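Local coordinates for selenium-binding protein (Sulfolobus tokodaii, PDB 2ECE), which is of unknown function but belongs to the selenium-binding protein family, whose members are generally assigned selenium binding, at residues 9-13 / 92-96; 81-87 / 456-461. One frame throughout, in Å; residues are numbered along the deposited sequence.

How the contacts relate
Both contacts tie chain ends to the long loop between strands 77-78 and 97-101 of one propeller blade: contact 1 brings in the N-terminal residues 9-13, contact 2 the C-terminal residues 456-461. Both are partly buried, contact 2 more so (7 of 12 touching residues against 3 of 7), their centres about 22 and 19 Å from the centre of the chain and about 10 Å from each other. Contact 1 is polar, built on Arg95 and the turn at Asp9, with the Phe12 ring beside it; contact 2 adds a covalent disulfide to its hydrogen bonds. They meet directly: Arg95 NH2 lies 2.7 Å from Asp457 OD2 in a salt bridge, and Tyr13 N is 2.8 Å from Ser82 OG, a probable hydrogen bond.

Contact 1: residues 9-13 / 92-96; sequences DPTFY and NIERR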
loop_
_atom_site.group_PDB
_atom_site.type_symbol
_atom_site.label_atom_id
_atom_site.label_comp_id
_atom_site.label_asym_id
_atom_site.label_seq_id
_atom_site.Cartn_x
_atom_site.Cartn_y
_atom_site.Cartn_z
ATOM N N ASP A 9 3.755 -24.955 3.661
ATOM C CA ASP A 9 3.804 -23.822 4.568
ATOM C C ASP A 9 2.416 -23.643 5.179
ATOM O O ASP A 9 1.421 -23.532 4.464
ATOM C CB ASP A 9 4.208 -22.558 3.808
ATOM C CG ASP A 9 4.616 -21.433 4.730
ATOM O OD1 ASP A 9 3.814 -21.062 5.613
ATOM O OD2 ASP A 9 5.742 -20.919 4.566
ATOM N N PRO A 10 2.329 -23.629 6.514
ATOM C CA PRO A 10 1.035 -23.462 7.182
ATOM C C PRO A 10 0.377 -22.094 6.984
ATOM O O PRO A 10 -0.803 -21.924 7.284
ATOM C CB PRO A 10 1.363 -23.755 8.645
ATOM C CG PRO A 10 2.795 -23.324 8.759
ATOM C CD PRO A 10 3.394 -23.893 7.496
ATOM N N THR A 11 1.123 -21.114 6.479
ATOM C CA THR A 11 0.529 -19.799 6.261
ATOM C C THR A 11 0.025 -19.621 4.829
ATOM O O THR A 11 -0.456 -18.548 4.464
ATOM C CB THR A 11 1.511 -18.665 6.598
ATOM O OG1 THR A 11 2.672 -18.773 5.770
ATOM C CG2 THR A 11 1.916 -18.737 8.068
ATOM N N PHE A 12 0.150 -20.665 4.012
ATOM C CA PHE A 12 -0.359 -20.606 2.645
ATOM C C PHE A 12 -1.819 -21.043 2.740
ATOM O O PHE A 12 -2.118 -22.113 3.270
ATOM C CB PHE A 12 0.383 -21.573 1.720
ATOM C CG PHE A 12 1.773 -21.135 1.345
ATOM C CD1 PHE A 12 2.287 -19.910 1.767
ATOM C CD2 PHE A 12 2.575 -21.960 0.561
ATOM C CE1 PHE A 12 3.577 -19.515 1.416
ATOM C CE2 PHE A 12 3.862 -21.576 0.204
ATOM C CZ PHE A 12 4.368 -20.345 0.634
ATOM N N TYR A 13 -2.722 -20.218 2.227
ATOM C CA TYR A 13 -4.142 -20.530 2.273
ATOM C C TYR A 13 -4.659 -20.679 0.848
ATOM O O TYR A 13 -4.388 -19.834 -0.003
ATOM C CB TYR A 13 -4.892 -19.405 2.997
ATOM C CG TYR A 13 -4.151 -18.864 4.206
ATOM C CD1 TYR A 13 -3.567 -17.593 4.175
ATOM C CD2 TYR A 13 -4.018 -19.627 5.370
ATOM C CE1 TYR A 13 -2.865 -17.085 5.274
ATOM C CE2 TYR A 13 -3.316 -19.135 6.480
ATOM C CZ TYR A 13 -2.743 -17.859 6.423
ATOM O OH TYR A 13 -2.060 -17.363 7.511
ATOM N N ASN A 92 8.899 -25.832 -3.342
ATOM C CA ASN A 92 9.783 -25.546 -2.223
ATOM C C ASN A 92 10.030 -24.094 -1.842
ATOM O O ASN A 92 11.139 -23.742 -1.440
ATOM C CB ASN A 92 11.127 -26.250 -2.437
ATOM C CG ASN A 92 10.970 -27.744 -2.638
ATOM O OD1 ASN A 92 10.251 -28.406 -1.887
ATOM N ND2 ASN A 92 11.642 -28.283 -3.650
ATOM N N ILE A 93 9.023 -23.240 -1.981
ATOM C CA ILE A 93 9.190 -21.858 -1.556
ATOM C C ILE A 93 8.311 -21.731 -0.321
ATOM O O ILE A 93 7.283 -22.392 -0.220
ATOM C CB ILE A 93 8.758 -20.831 -2.635
ATOM C CG1 ILE A 93 7.332 -21.106 -3.110
ATOM C CG2 ILE A 93 9.744 -20.857 -3.789
ATOM C CD1 ILE A 93 6.822 -20.076 -4.113
ATOM N N GLU A 94 8.730 -20.912 0.633
ATOM C CA GLU A 94 7.972 -20.733 1.862
ATOM C C GLU A 94 7.889 -19.253 2.209
ATOM O O GLU A 94 8.730 -18.471 1.773
ATOM C CB GLU A 94 8.649 -21.510 3.004
ATOM C CG GLU A 94 10.093 -21.095 3.282
ATOM C CD GLU A 94 10.777 -21.964 4.335
ATOM O OE1 GLU A 94 10.067 -22.583 5.158
ATOM O OE2 GLU A 94 12.024 -22.017 4.348
ATOM N N ARG A 95 6.865 -18.863 2.967
ATOM C CA ARG A 95 6.724 -17.465 3.373
ATOM C C ARG A 95 7.812 -17.274 4.416
ATOM O O ARG A 95 7.602 -17.531 5.606
ATOM C CB ARG A 95 5.356 -17.213 4.007
ATOM C CG ARG A 95 5.059 -15.745 4.262
ATOM C CD ARG A 95 3.903 -15.582 5.233
ATOM N NE ARG A 95 2.647 -16.159 4.756
ATOM C CZ ARG A 95 1.803 -15.558 3.921
ATOM N NH1 ARG A 95 2.071 -14.345 3.447
ATOM N NH2 ARG A 95 0.675 -16.165 3.575
ATOM N N ARG A 96 8.972 -16.810 3.971
ATOM C CA ARG A 96 10.099 -16.662 4.873
ATOM C C ARG A 96 10.801 -15.313 4.866
ATOM O O ARG A 96 11.207 -14.815 5.917
ATOM C CB ARG A 96 11.114 -17.763 4.559
ATOM C CG ARG A 96 12.404 -17.653 5.319
ATOM C CD ARG A 96 13.242 -18.896 5.146
ATOM N NE ARG A 96 14.433 -18.812 5.980
ATOM C CZ ARG A 96 15.314 -19.791 6.133
ATOM N NH1 ARG A 96 15.145 -20.948 5.502
ATOM N NH2 ARG A 96 16.360 -19.616 6.930
#
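A single arginine, Arg95, makes all three hydrogen bonds between these two loops, using its backbone and its side chain together. Its amide N donates to Asp9 OD2 (2.8 Å), while its guanidinium reaches along the turn, NE donating to Thr11 OG1 (2.8 Å) and NH2 to Thr11 O (2.8 Å, in the plane of the group). The t rotamers at chi1 and chi2 extend the chain far enough to span Asp9 to Thr11. The acceptors are held in place by residues 9-13 themselves: 9-12 form a type I beta turn, closed by Phe12 N to Asp9 O at 3.2 Å, and Asp9 OD1 accepts from Thr11 N (2.8 Å) and Thr11 OG1 (2.6 Å). With OD1 occupied inside the turn, OD2 faces 92-96, where it also lies 3.4 Å from Glu94 CB. Alongside these polar groups Phe12 brings its ring against the backbone of 93-95: CE2 is 3.5 Å from Ile93 O, which sits at the ring edge, CZ 3.8 Å from Glu94 CA, and CE1 3.7 Å from Arg95 N. Tyr13 touches the guanidinium more lightly, CE1 to Arg95 NH2 4.0 Å, and its own hydroxyl bonds to Gly451 O. The arginine charge is met outside the pair by a salt bridge to Asp457, and Trp78 adds a cation-pi contact. Facing the turn, 93-95 run extended. Asp9 OD1 and Thr11 N make an Asx turn within the beta turn, which is thereby pinned to the loop leading into strand 97-101 of a propeller blade.

Contact 2: residues 81-87 / 456-461; sequences CSSALCP and SDSYCY
The apolar centre is the Cys86-Cys460 disulfide, SG to SG 2.0 Å with chi3 near 92°; chi1 is m at Cys86 and about -91° at Cys460. Beside it the Pro87 ring packs with CD 4.4 Å from Cys460 SG and 4.3 Å from Tyr461 CZ, and Leu85 CB lies 4.4 Å from Tyr461 CE1. Residues 82-85 form a 3-10 segment, with Ala84 N bonded to Cys81 O (2.9 Å) and Leu85 N to Ser82 O (3.0 Å); opposite it, 457-459 is extended, phi about -120° and psi about 150°, before Cys460 turns to psi near 0°. The CA register runs Ser82-Asp457 (5.8 Å), Ser83-Tyr459 (5.5 Å), then Cys86-Cys460 (5.4 Å). Tyr461, chi1 m and chi2 84°, swings its ring back so that OH donates to Leu85 O at 2.9 Å, near the ring plane. A water bridges Cys460 N (3.1 Å) and Ser82 O (2.9 Å). At the polar end Asp457, chi1 m, points toward the 3-10 segment: OD2 accepts from Ser82 N (2.9 Å) and Ser82 OG (2.9 Å), while OD1 accepts from Ser456 OG (2.6 Å). Ser82 OG also meets Tyr13 N, and OD2 pairs with Arg95 as a salt bridge. Cys81, chi1 p, sets CB 3.2 Å from Asp457 OD2 and carries its own disulfide to Cys145. Strand 443-449 joins N-terminal strands 27-33, 44-49 and 60-65 in one sheet; the disulfide ties the tail beyond this velcro closure of a seven-bladed beta propeller to the loop before strand 97-101.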
loop_
_atom_site.group_PDB
_atom_site.type_symbol
_atom_site.label_atom_id
_atom_site.label_comp_id
_atom_site.label_asym_id
_atom_site.label_seq_id
_atom_site.Cartn_x
_atom_site.Cartn_y
_atom_site.Cartn_z
ATOM N N CYS A 81 3.800 -16.535 -0.925
ATOM C CA CYS A 81 2.561 -16.510 -0.178
ATOM C C CYS A 81 1.534 -17.508 -0.713
ATOM O O CYS A 81 1.896 -18.446 -1.416
ATOM C CB CYS A 81 2.010 -15.085 -0.164
ATOM S SG CYS A 81 1.760 -14.271 -1.774
ATOM N N SER A 82 0.259 -17.308 -0.382
ATOM C CA SER A 82 -0.794 -18.232 -0.811
ATOM C C SER A 82 -0.820 -18.549 -2.307
ATOM O O SER A 82 -1.290 -19.616 -2.716
ATOM C CB SER A 82 -2.162 -17.705 -0.368
ATOM O OG SER A 82 -2.252 -17.690 1.049
ATOM N N SER A 83 -0.318 -17.626 -3.120
ATOM C CA SER A 83 -0.290 -17.819 -4.564
ATOM C C SER A 83 0.524 -19.053 -4.954
ATOM O O SER A 83 0.384 -19.558 -6.066
ATOM C CB SER A 83 0.297 -16.585 -5.247
ATOM O OG SER A 83 1.624 -16.346 -4.793
ATOM N N ALA A 84 1.364 -19.536 -4.039
ATOM C CA ALA A 84 2.194 -20.713 -4.306
ATOM C C ALA A 84 1.363 -21.987 -4.467
ATOM O O ALA A 84 1.840 -22.981 -5.019
ATOM C CB ALA A 84 3.215 -20.907 -3.186
ATOM N N LEU A 85 0.131 -21.956 -3.969
ATOM C CA LEU A 85 -0.758 -23.104 -4.065
ATOM C C LEU A 85 -1.449 -23.147 -5.426
ATOM O O LEU A 85 -2.215 -24.068 -5.715
ATOM C CB LEU A 85 -1.798 -23.062 -2.946
ATOM C CG LEU A 85 -1.238 -23.213 -1.524
ATOM C CD1 LEU A 85 -2.365 -23.078 -0.515
ATOM C CD2 LEU A 85 -0.553 -24.568 -1.376
ATOM N N CYS A 86 -1.178 -22.141 -6.253
ATOM C CA CYS A 86 -1.746 -22.075 -7.595
ATOM C C CYS A 86 -1.150 -23.198 -8.456
ATOM O O CYS A 86 -0.038 -23.664 -8.201
ATOM C CB CYS A 86 -1.408 -20.732 -8.249
ATOM S SG CYS A 86 -2.157 -19.250 -7.492
ATOM N N PRO A 87 -1.881 -23.641 -9.491
ATOM C CA PRO A 87 -1.389 -24.706 -10.371
ATOM C C PRO A 87 0.052 -24.505 -10.836
ATOM O O PRO A 87 0.839 -25.449 -10.878
ATOM C CB PRO A 87 -2.382 -24.668 -11.523
ATOM C CG PRO A 87 -3.673 -24.408 -10.800
ATOM C CD PRO A 87 -3.283 -23.304 -9.812
ATOM N N SER A 456 -1.436 -8.734 1.376
ATOM C CA SER A 456 -0.188 -9.439 1.126
ATOM C C SER A 456 -0.323 -10.682 0.253
ATOM O O SER A 456 0.639 -11.075 -0.404
ATOM C CB SER A 456 0.439 -9.859 2.453
ATOM O OG SER A 456 -0.351 -10.860 3.074
ATOM N N ASP A 457 -1.511 -11.292 0.257
ATOM C CA ASP A 457 -1.763 -12.527 -0.484
ATOM C C ASP A 457 -2.899 -12.472 -1.497
ATOM O O ASP A 457 -3.872 -11.747 -1.320
ATOM C CB ASP A 457 -2.107 -13.665 0.487
ATOM C CG ASP A 457 -0.947 -14.080 1.354
ATOM O OD1 ASP A 457 -0.286 -13.193 1.934
ATOM O OD2 ASP A 457 -0.711 -15.300 1.467
ATOM N N SER A 458 -2.763 -13.258 -2.559
ATOM C CA SER A 458 -3.815 -13.382 -3.562
ATOM C C SER A 458 -4.064 -14.890 -3.585
ATOM O O SER A 458 -3.172 -15.672 -3.263
ATOM C CB SER A 458 -3.373 -12.855 -4.935
ATOM O OG SER A 458 -2.190 -13.485 -5.383
ATOM N N TYR A 459 -5.271 -15.302 -3.943
ATOM C CA TYR A 459 -5.592 -16.723 -3.920
ATOM C C TYR A 459 -6.012 -17.306 -5.269
ATOM O O TYR A 459 -6.471 -16.579 -6.155
ATOM C CB TYR A 459 -6.679 -16.944 -2.868
ATOM C CG TYR A 459 -6.387 -16.199 -1.579
ATOM C CD1 TYR A 459 -6.814 -14.879 -1.397
ATOM C CD2 TYR A 459 -5.616 -16.782 -0.576
ATOM C CE1 TYR A 459 -6.475 -14.159 -0.251
ATOM C CE2 TYR A 459 -5.270 -16.071 0.577
ATOM C CZ TYR A 459 -5.700 -14.763 0.728
ATOM O OH TYR A 459 -5.337 -14.058 1.849
ATOM N N CYS A 460 -5.838 -18.617 -5.425
ATOM C CA CYS A 460 -6.217 -19.276 -6.669
ATOM C C CYS A 460 -7.473 -20.131 -6.549
ATOM O O CYS A 460 -7.894 -20.752 -7.520
ATOM C CB CYS A 460 -5.065 -20.127 -7.208
ATOM S SG CYS A 460 -3.996 -19.199 -8.352
ATOM N N TYR A 461 -8.075 -20.163 -5.368
ATOM C CA TYR A 461 -9.281 -20.962 -5.180
ATOM C C TYR A 461 -10.358 -20.170 -4.457
ATOM O O TYR A 461 -10.070 -19.400 -3.540
ATOM C CB TYR A 461 -8.951 -22.253 -4.419
ATOM C CG TYR A 461 -7.810 -23.007 -5.060
ATOM C CD1 TYR A 461 -6.482 -22.670 -4.776
ATOM C CD2 TYR A 461 -8.049 -23.984 -6.037
ATOM C CE1 TYR A 461 -5.426 -23.275 -5.451
ATOM C CE2 TYR A 461 -6.995 -24.591 -6.723
ATOM C CZ TYR A 461 -5.687 -24.227 -6.426
ATOM O OH TYR A 461 -4.643 -24.777 -7.129
HETATM O O HOH W 1 -4.019 -20.088 -3.442
#